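Local coordinates for single-stranded DNA-binding protein (Mycobacterium smegmatis, PDB 5GQO), which probably binds single-stranded DNA through an OB-fold domain, as a second, paralogous SSB that assembles from four chains, at residues Y49-A54 / V74-W79. Sequence-based numbering, arbitrary orientation.
Sequences YKFRVA and VTVNCW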
# COMPACT_ATOMS: atom_id res chain seq x y z
N TYR B 49 2.20 23.27 -2.20
CA TYR B 49 1.83 23.17 -3.58
C TYR B 49 0.87 22.04 -3.70
O TYR B 49 1.16 20.91 -3.35
CB TYR B 49 3.07 22.89 -4.38
CG TYR B 49 2.96 23.20 -5.83
CD1 TYR B 49 2.84 24.51 -6.27
CD2 TYR B 49 3.06 22.19 -6.79
CE1 TYR B 49 2.78 24.79 -7.62
CE2 TYR B 49 3.00 22.46 -8.13
CZ TYR B 49 2.86 23.76 -8.54
OH TYR B 49 2.82 24.06 -9.88
N LYS B 50 -0.31 22.35 -4.17
CA LYS B 50 -1.36 21.41 -4.12
C LYS B 50 -2.14 21.35 -5.41
O LYS B 50 -2.24 22.33 -6.15
CB LYS B 50 -2.26 21.75 -2.96
CG LYS B 50 -2.99 23.05 -3.06
CD LYS B 50 -4.14 23.07 -2.07
CE LYS B 50 -5.43 22.51 -2.65
NZ LYS B 50 -6.54 22.45 -1.66
N PHE B 51 -2.72 20.20 -5.68
CA PHE B 51 -3.32 19.97 -6.97
C PHE B 51 -4.16 18.76 -6.90
O PHE B 51 -4.14 18.00 -5.92
CB PHE B 51 -2.20 19.83 -8.05
CG PHE B 51 -1.08 18.88 -7.68
CD1 PHE B 51 -1.18 17.56 -7.99
CD2 PHE B 51 0.05 19.30 -7.04
CE1 PHE B 51 -0.19 16.64 -7.64
CE2 PHE B 51 1.07 18.40 -6.72
CZ PHE B 51 0.94 17.06 -7.00
N ARG B 52 -4.92 18.53 -7.96
CA ARG B 52 -5.86 17.42 -7.99
C ARG B 52 -5.32 16.32 -8.89
O ARG B 52 -4.71 16.61 -9.92
CB ARG B 52 -7.12 18.00 -8.56
CG ARG B 52 -8.41 17.31 -8.18
CD ARG B 52 -9.22 18.20 -7.29
NE ARG B 52 -9.70 17.37 -6.20
CZ ARG B 52 -10.68 16.50 -6.33
NH1 ARG B 52 -11.05 15.78 -5.27
NH2 ARG B 52 -11.31 16.36 -7.50
N VAL B 53 -5.51 15.06 -8.49
CA VAL B 53 -5.03 13.91 -9.27
C VAL B 53 -6.19 12.96 -9.58
O VAL B 53 -7.01 12.68 -8.70
CB VAL B 53 -3.92 13.10 -8.56
CG1 VAL B 53 -3.54 11.87 -9.39
CG2 VAL B 53 -2.69 13.96 -8.37
N ALA B 54 -6.22 12.50 -10.83
CA ALA B 54 -7.15 11.47 -11.29
C ALA B 54 -6.36 10.23 -11.58
O ALA B 54 -5.28 10.27 -12.21
CB ALA B 54 -7.83 11.91 -12.55
N VAL B 74 -8.33 12.76 -6.06
CA VAL B 74 -7.85 13.21 -4.75
C VAL B 74 -7.04 14.48 -4.83
O VAL B 74 -6.42 14.74 -5.82
CB VAL B 74 -6.92 12.19 -4.02
CG1 VAL B 74 -7.71 10.98 -3.55
CG2 VAL B 74 -5.74 11.76 -4.86
N THR B 75 -7.04 15.25 -3.76
CA THR B 75 -6.23 16.45 -3.67
C THR B 75 -4.90 16.00 -3.06
O THR B 75 -4.90 15.26 -2.10
CB THR B 75 -6.96 17.48 -2.78
OG1 THR B 75 -8.20 17.84 -3.39
CG2 THR B 75 -6.13 18.72 -2.54
N VAL B 76 -3.79 16.45 -3.63
CA VAL B 76 -2.46 16.12 -3.13
C VAL B 76 -1.83 17.39 -2.60
O VAL B 76 -1.94 18.43 -3.23
CB VAL B 76 -1.57 15.62 -4.27
CG1 VAL B 76 -0.23 15.23 -3.73
CG2 VAL B 76 -2.22 14.45 -4.96
N ASN B 77 -1.16 17.31 -1.46
CA ASN B 77 -0.52 18.45 -0.86
C ASN B 77 0.96 18.17 -0.76
O ASN B 77 1.35 17.25 -0.09
CB ASN B 77 -1.00 18.66 0.55
CG ASN B 77 -2.46 18.97 0.64
OD1 ASN B 77 -3.00 19.72 -0.14
ND2 ASN B 77 -3.09 18.41 1.64
N CYS B 78 1.79 19.01 -1.38
CA CYS B 78 3.21 18.90 -1.22
C CYS B 78 3.77 20.10 -0.44
O CYS B 78 3.33 21.23 -0.59
CB CYS B 78 3.83 18.86 -2.60
SG CYS B 78 3.09 17.67 -3.71
N TRP B 79 4.76 19.83 0.39
CA TRP B 79 5.32 20.80 1.30
C TRP B 79 6.82 20.80 1.13
O TRP B 79 7.41 19.80 0.75
CB TRP B 79 5.01 20.41 2.77
CG TRP B 79 3.56 20.45 3.16
CD1 TRP B 79 2.69 19.41 3.17
CD2 TRP B 79 2.83 21.59 3.59
NE1 TRP B 79 1.44 19.84 3.55
CE2 TRP B 79 1.51 21.18 3.82
CE3 TRP B 79 3.16 22.92 3.81
CZ2 TRP B 79 0.53 22.07 4.26
CZ3 TRP B 79 2.18 23.81 4.23
CH2 TRP B 79 0.89 23.38 4.47
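The F51 ring has V76 CB over one face, 4.2 Å from the ring centroid and 25° off the normal, which qualifies as a CH-pi contact. C78 SG meets the same ring obliquely, lying 3.7 Å from F51 CE2. With chi1 at 49°, F51 CG sits between its backbone N and carbonyl carbon, and this swings the ring toward strand 73-79, where CE1 reaches V76. The R52 guanidinium takes T75 OG1 at its edge, in plane: NE donates over 3.2 Å at 175°, while V74 N lies over one face, displaced toward the rim, its own hydrogen bond going to V53 O. Bends at chi2 and chi3 curl the R52 chain back toward T75. Six backbone hydrogen bonds join 49-54 to 74-79 as antiparallel strands; V76 N to F51 O, at 2.8 Å, is nearly linear. On the F51 side V53 CG2 also packs on V76 CG2, 3.5 Å away, and V86 of helix 80-89 touches F51. On the R52 side K50 CB lies 3.6 Å from N77 OD1, while N77 ND2 is hydrogen-bonded to E119 OE1. Alternation thus gives this part of the OB-fold barrel a largely apolar, buried face bearing Y49, F51, V53, V74, V76 and C78, and a polar, partly exposed one bearing K50, R52, T75 and N77.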